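Local atomic coordinates of F5/8 type C domain protein (Clostridium perfringens, PDB entry 7JRM), a protein that probably binds carbohydrate through its CBM51 module, as part of the multidomain ZmpB, apparently an O-glycopeptidase directed at mucins. Residues Y16-K21 with I77-K82; D144-W149 with A216-A221. All coordinates share one frame; numbering follows the deposited sequence.

Contact 1 (Y16-K21 with I77-K82)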
loop_
_atom_site.group_PDB
_atom_site.type_symbol
_atom_site.label_atom_id
_atom_site.label_comp_id
_atom_site.label_asym_id
_atom_site.label_seq_id
_atom_site.Cartn_x
_atom_site.Cartn_y
_atom_site.Cartn_z
ATOM N N TYR A 16 2.331 9.936 -21.289
ATOM C CA TYR A 16 2.343 8.798 -20.385
ATOM C C TYR A 16 1.213 8.936 -19.375
ATOM O O TYR A 16 0.720 10.034 -19.106
ATOM C CB TYR A 16 3.684 8.675 -19.646
ATOM C CG TYR A 16 4.816 8.143 -20.493
ATOM C CD1 TYR A 16 5.031 6.777 -20.624
ATOM C CD2 TYR A 16 5.680 9.007 -21.153
ATOM C CE1 TYR A 16 6.069 6.287 -21.394
ATOM C CE2 TYR A 16 6.721 8.527 -21.925
ATOM C CZ TYR A 16 6.910 7.166 -22.041
ATOM O OH TYR A 16 7.945 6.685 -22.809
ATOM N N SER A 17 0.802 7.799 -18.818
ATOM C CA SER A 17 -0.205 7.780 -17.771
ATOM C C SER A 17 0.472 7.873 -16.403
ATOM O O SER A 17 1.698 7.953 -16.291
ATOM C CB SER A 17 -1.073 6.527 -17.889
ATOM O OG SER A 17 -0.543 5.461 -17.121
ATOM N N MET A 18 -0.339 7.860 -15.344
ATOM C CA MET A 18 0.199 8.072 -14.003
ATOM C C MET A 18 1.003 6.876 -13.510
ATOM O O MET A 18 1.982 7.052 -12.776
ATOM C CB MET A 18 -0.936 8.384 -13.026
ATOM C CG MET A 18 -1.582 9.745 -13.233
ATOM S SD MET A 18 -0.388 11.095 -13.317
ATOM C CE MET A 18 0.207 11.132 -11.627
ATOM N N ASP A 19 0.617 5.663 -13.896
ATOM C CA ASP A 19 1.257 4.453 -13.395
ATOM C C ASP A 19 2.375 3.943 -14.295
ATOM O O ASP A 19 3.041 2.968 -13.934
ATOM C CB ASP A 19 0.214 3.347 -13.202
ATOM C CG ASP A 19 -0.937 3.779 -12.317
ATOM O OD1 ASP A 19 -0.809 3.670 -11.080
ATOM O OD2 ASP A 19 -1.969 4.225 -12.859
ATOM N N GLU A 20 2.600 4.569 -15.445
ATOM C CA GLU A 20 3.602 4.095 -16.387
ATOM C C GLU A 20 4.977 4.658 -16.047
ATOM O O GLU A 20 5.107 5.768 -15.523
ATOM C CB GLU A 20 3.218 4.479 -17.817
ATOM C CG GLU A 20 1.987 3.754 -18.337
ATOM C CD GLU A 20 1.503 4.301 -19.666
ATOM O OE1 GLU A 20 1.505 5.538 -19.841
ATOM O OE2 GLU A 20 1.118 3.492 -20.537
ATOM N N LYS A 21 6.007 3.871 -16.350
ATOM C CA LYS A 21 7.386 4.287 -16.123
ATOM C C LYS A 21 7.848 5.155 -17.287
ATOM O O LYS A 21 7.856 4.707 -18.438
ATOM C CB LYS A 21 8.292 3.068 -15.964
ATOM C CG LYS A 21 9.744 3.406 -15.663
ATOM C CD LYS A 21 9.879 4.138 -14.339
ATOM C CE LYS A 21 11.299 4.050 -13.802
ATOM N NZ LYS A 21 11.508 4.952 -12.635
ATOM N N ILE A 77 6.986 15.832 -22.974
ATOM C CA ILE A 77 6.518 14.569 -22.412
ATOM C C ILE A 77 5.440 14.885 -21.386
ATOM O O ILE A 77 5.718 15.529 -20.367
ATOM C CB ILE A 77 7.657 13.760 -21.771
ATOM C CG1 ILE A 77 8.695 13.371 -22.825
ATOM C CG2 ILE A 77 7.105 12.524 -21.076
ATOM C CD1 ILE A 77 9.786 12.462 -22.304
ATOM N N ALA A 78 4.219 14.431 -21.648
ATOM C CA ALA A 78 3.081 14.695 -20.781
ATOM C C ALA A 78 2.766 13.472 -19.931
ATOM O O ALA A 78 2.782 12.340 -20.421
ATOM C CB ALA A 78 1.852 15.091 -21.600
ATOM N N VAL A 79 2.480 13.710 -18.654
ATOM C CA VAL A 79 2.080 12.665 -17.716
ATOM C C VAL A 79 0.649 12.971 -17.298
ATOM O O VAL A 79 0.406 13.916 -16.535
ATOM C CB VAL A 79 3.013 12.593 -16.499
ATOM C CG1 VAL A 79 2.538 11.523 -15.529
ATOM C CG2 VAL A 79 4.444 12.321 -16.946
ATOM N N THR A 80 -0.297 12.177 -17.792
ATOM C CA THR A 80 -1.718 12.459 -17.654
ATOM C C THR A 80 -2.407 11.365 -16.848
ATOM O O THR A 80 -1.813 10.340 -16.504
ATOM C CB THR A 80 -2.382 12.598 -19.030
ATOM O OG1 THR A 80 -2.305 11.348 -19.726
ATOM C CG2 THR A 80 -1.679 13.670 -19.851
ATOM N N ASP A 81 -3.688 11.596 -16.553
ATOM C CA ASP A 81 -4.480 10.654 -15.770
ATOM C C ASP A 81 -5.763 10.269 -16.500
ATOM O O ASP A 81 -5.787 9.284 -17.246
ATOM C CB ASP A 81 -4.812 11.244 -14.398
ATOM C CG ASP A 81 -5.482 10.239 -13.477
ATOM O OD1 ASP A 81 -5.317 9.023 -13.704
ATOM O OD2 ASP A 81 -6.174 10.667 -12.529
ATOM N N LYS A 82 -6.830 11.035 -16.287
ATOM C CA LYS A 82 -8.119 10.711 -16.884
ATOM C C LYS A 82 -8.079 10.902 -18.395
ATOM O O LYS A 82 -7.494 11.862 -18.905
ATOM C CB LYS A 82 -9.220 11.580 -16.278
ATOM C CG LYS A 82 -9.441 11.365 -14.789
ATOM C CD LYS A 82 -9.498 9.886 -14.441
ATOM C CE LYS A 82 -9.991 9.679 -13.018
ATOM N NZ LYS A 82 -9.536 8.377 -12.455
#

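Contact 2 (D144-W149 with A216-A221)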
loop_
_atom_site.group_PDB
_atom_site.type_symbol
_atom_site.label_atom_id
_atom_site.label_comp_id
_atom_site.label_asym_id
_atom_site.label_seq_id
_atom_site.Cartn_x
_atom_site.Cartn_y
_atom_site.Cartn_z
ATOM N N ASP A 144 -6.358 18.907 -21.817
ATOM C CA ASP A 144 -4.945 19.259 -21.804
ATOM C C ASP A 144 -4.172 18.684 -22.981
ATOM O O ASP A 144 -3.405 19.403 -23.627
ATOM C CB ASP A 144 -4.300 18.792 -20.491
ATOM C CG ASP A 144 -4.941 19.418 -19.269
ATOM O OD1 ASP A 144 -5.050 20.662 -19.224
ATOM O OD2 ASP A 144 -5.334 18.667 -18.351
ATOM N N ILE A 145 -4.353 17.399 -23.279
ATOM C CA ILE A 145 -3.545 16.696 -24.268
ATOM C C ILE A 145 -4.464 15.928 -25.206
ATOM O O ILE A 145 -5.435 15.302 -24.766
ATOM C CB ILE A 145 -2.537 15.741 -23.589
ATOM C CG1 ILE A 145 -1.400 16.536 -22.942
ATOM C CG2 ILE A 145 -1.983 14.725 -24.580
ATOM C CD1 ILE A 145 -0.515 17.251 -23.937
ATOM N N PHE A 146 -4.166 15.984 -26.502
ATOM C CA PHE A 146 -4.820 15.151 -27.500
ATOM C C PHE A 146 -3.836 14.100 -27.995
ATOM O O PHE A 146 -2.728 14.436 -28.425
ATOM C CB PHE A 146 -5.338 15.982 -28.674
ATOM C CG PHE A 146 -5.825 15.152 -29.826
ATOM C CD1 PHE A 146 -6.966 14.376 -29.702
ATOM C CD2 PHE A 146 -5.136 15.136 -31.027
ATOM C CE1 PHE A 146 -7.415 13.605 -30.759
ATOM C CE2 PHE A 146 -5.581 14.369 -32.087
ATOM C CZ PHE A 146 -6.722 13.601 -31.952
ATOM N N ASP A 147 -4.245 12.835 -27.939
ATOM C CA ASP A 147 -3.393 11.709 -28.291
ATOM C C ASP A 147 -4.143 10.796 -29.251
ATOM O O ASP A 147 -5.327 10.513 -29.047
ATOM C CB ASP A 147 -2.971 10.934 -27.035
ATOM C CG ASP A 147 -1.865 9.935 -27.303
ATOM O OD1 ASP A 147 -1.323 9.928 -28.428
ATOM O OD2 ASP A 147 -1.534 9.160 -26.381
ATOM N N THR A 148 -3.454 10.336 -30.294
ATOM C CA THR A 148 -4.107 9.522 -31.309
ATOM C C THR A 148 -3.069 8.764 -32.126
ATOM O O THR A 148 -1.918 9.191 -32.246
ATOM C CB THR A 148 -4.974 10.379 -32.243
ATOM O OG1 THR A 148 -5.716 9.530 -33.127
ATOM C CG2 THR A 148 -4.106 11.321 -33.069
ATOM N N TRP A 149 -3.496 7.629 -32.669
ATOM C CA TRP A 149 -2.790 6.938 -33.736
ATOM C C TRP A 149 -3.465 7.264 -35.062
ATOM O O TRP A 149 -4.685 7.434 -35.128
ATOM C CB TRP A 149 -2.788 5.422 -33.519
ATOM C CG TRP A 149 -1.946 4.947 -32.370
ATOM C CD1 TRP A 149 -2.389 4.515 -31.154
ATOM C CD2 TRP A 149 -0.518 4.834 -32.338
ATOM N NE1 TRP A 149 -1.327 4.148 -30.364
ATOM C CE2 TRP A 149 -0.166 4.334 -31.068
ATOM C CE3 TRP A 149 0.499 5.111 -33.258
ATOM C CZ2 TRP A 149 1.157 4.106 -30.694
ATOM C CZ3 TRP A 149 1.813 4.883 -32.885
ATOM C CH2 TRP A 149 2.130 4.386 -31.614
ATOM N N ALA A 216 -9.018 6.533 -43.802
ATOM C CA ALA A 216 -8.122 7.001 -42.754
ATOM C C ALA A 216 -8.776 6.832 -41.392
ATOM O O ALA A 216 -9.988 7.016 -41.248
ATOM C CB ALA A 216 -7.735 8.468 -42.968
ATOM N N ASP A 217 -7.965 6.490 -40.392
ATOM C CA ASP A 217 -8.438 6.272 -39.033
ATOM C C ASP A 217 -7.728 7.203 -38.063
ATOM O O ASP A 217 -6.506 7.370 -38.128
ATOM C CB ASP A 217 -8.210 4.826 -38.578
ATOM C CG ASP A 217 -8.921 3.819 -39.446
ATOM O OD1 ASP A 217 -10.009 4.138 -39.969
ATOM O OD2 ASP A 217 -8.391 2.700 -39.592
ATOM N N TRP A 218 -8.505 7.802 -37.162
ATOM C CA TRP A 218 -7.970 8.414 -35.949
ATOM C C TRP A 218 -8.109 7.368 -34.846
ATOM O O TRP A 218 -9.066 7.356 -34.072
ATOM C CB TRP A 218 -8.704 9.710 -35.612
ATOM C CG TRP A 218 -8.653 10.741 -36.699
ATOM C CD1 TRP A 218 -9.540 10.896 -37.723
ATOM C CD2 TRP A 218 -7.666 11.766 -36.864
ATOM N NE1 TRP A 218 -9.165 11.953 -38.518
ATOM C CE2 TRP A 218 -8.017 12.503 -38.012
ATOM C CE3 TRP A 218 -6.518 12.130 -36.153
ATOM C CZ2 TRP A 218 -7.260 13.581 -38.467
ATOM C CZ3 TRP A 218 -5.769 13.202 -36.606
ATOM C CH2 TRP A 218 -6.144 13.916 -37.751
ATOM N N ALA A 219 -7.135 6.464 -34.793
ATOM C CA ALA A 219 -7.220 5.299 -33.921
ATOM C C ALA A 219 -6.880 5.670 -32.484
ATOM O O ALA A 219 -5.861 6.319 -32.224
ATOM C CB ALA A 219 -6.286 4.196 -34.417
ATOM N N ASP A 220 -7.740 5.251 -31.552
ATOM C CA ASP A 220 -7.563 5.508 -30.122
ATOM C C ASP A 220 -7.473 7.002 -29.822
ATOM O O ASP A 220 -6.852 7.409 -28.837
ATOM C CB ASP A 220 -6.333 4.776 -29.574
ATOM C CG ASP A 220 -6.550 4.238 -28.172
ATOM O OD1 ASP A 220 -7.416 3.354 -28.000
ATOM O OD2 ASP A 220 -5.849 4.694 -27.244
ATOM N N ALA A 221 -8.087 7.825 -30.672
ATOM C CA ALA A 221 -8.068 9.270 -30.480
ATOM C C ALA A 221 -8.785 9.634 -29.188
ATOM O O ALA A 221 -9.956 9.291 -29.001
ATOM C CB ALA A 221 -8.718 9.968 -31.672
#

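Contact 1 (Y16-K21 with I77-K82)
Tyr16 pairs in parallel with Val79, their CA atoms 4.7 Å apart, where the edge strand 14-16 of an Ig-like domain sheet runs beside strand 70-79. Tyr16 uses both backbone polar groups: its N gives a nearly straight hydrogen bond to Ala78 O (2.6 Å), and its O receives Thr80 N (2.7 Å). Val79 CA adds a CA-H...O contact to Tyr16 O. Tyr16 CG stands beside the backbone N (chi1 -75°), and the ring meets Ile77 at its edge, CD2 lying 3.8 Å from Ile77 CG2. Beyond the bridge the chain turns off, and Met18 takes over the packing. Its side chain, bent at chi2 and chi3, brings SD to 3.7 Å from Val79 CG1, crossing the valine at about a right angle, while its CG rests against Asp81 CB. Ser54 and Tyr229 also touch Met18. The hydroxyl of Thr80 is hydrogen-bonded to Arg224, and Asp19 forms a salt bridge with Lys271, between helices 251-270 and 273-288. Within the loop, the Glu20 carboxylate reaches back to its own segment: Ser17 N meets Glu20 OE1 at 2.6 Å, on the anti side of the carboxylate and 26° out of its plane.

Contact 2 (D144-W149 with A216-A221)
An antiparallel strand pair of the NPCBM/NEW2 beta-sandwich, the carbohydrate-binding module, joins Trp149 to Ala219 just where strand 215-224 is broken by a type II turn from Trp218 to Ala221. The two form a hydrogen-bonded pair: Trp149 N donates to Ala219 O at 2.7 Å, in the carbonyl plane, and Ala219 N returns a more bent bond to Trp149 O. That oxygen has a second donor, Thr148 OG1 at 3.1 Å, which comes from the opposite face of the carbonyl plane. Thr148 OG1 lies anti to the backbone N (chi1 -173°), a placement that also sets it 3.4 Å from Ala221 CB. The Thr148 methyl CG2 meets the Trp218 indole at the edge, in plane, 4.0 Å from CE3. Phe146 closes the same side, with CE1 4.0 Å from Ala221 CB and CZ near Trp218 CE3. On the other side of the sheet Trp149 CB packs on Ala219 CB at 3.8 Å. At the end of the turn, Ala221 CA makes a CA-H...O contact with Asp147 O. Asp147 itself is held by salt bridges to Arg189 and Arg224. Strand 188-193 flanks 145-152 along its second edge, strand 199-205 of the facing sheet covers Phe146 and Trp218, and strand 112-115 lies against Ala219.

In the fold
Both segments of contact 1 come earlier in the chain than those of contact 2, and the centres of the two contacts lie 16 Å apart. Contact 1 belongs to the four-stranded sheet of the Ig-like domain, at its edge strand 14-16; contact 2 lies in one sheet of the carbohydrate-binding module, whose strand 83-85 follows directly on residues 77-82 and pairs with strand 215-224. The domains meet here: Ala78 CB packs on Ile145 CG1 at 3.8 Å, with Thr80 CG2 close by. Arg224 of strand 215-224 ties the two contacts together through Thr80 and Asp147. The Ig-like domain is therefore packed directly against the module, whose calcium ion lies about 14 Å from the Trp218 side chain.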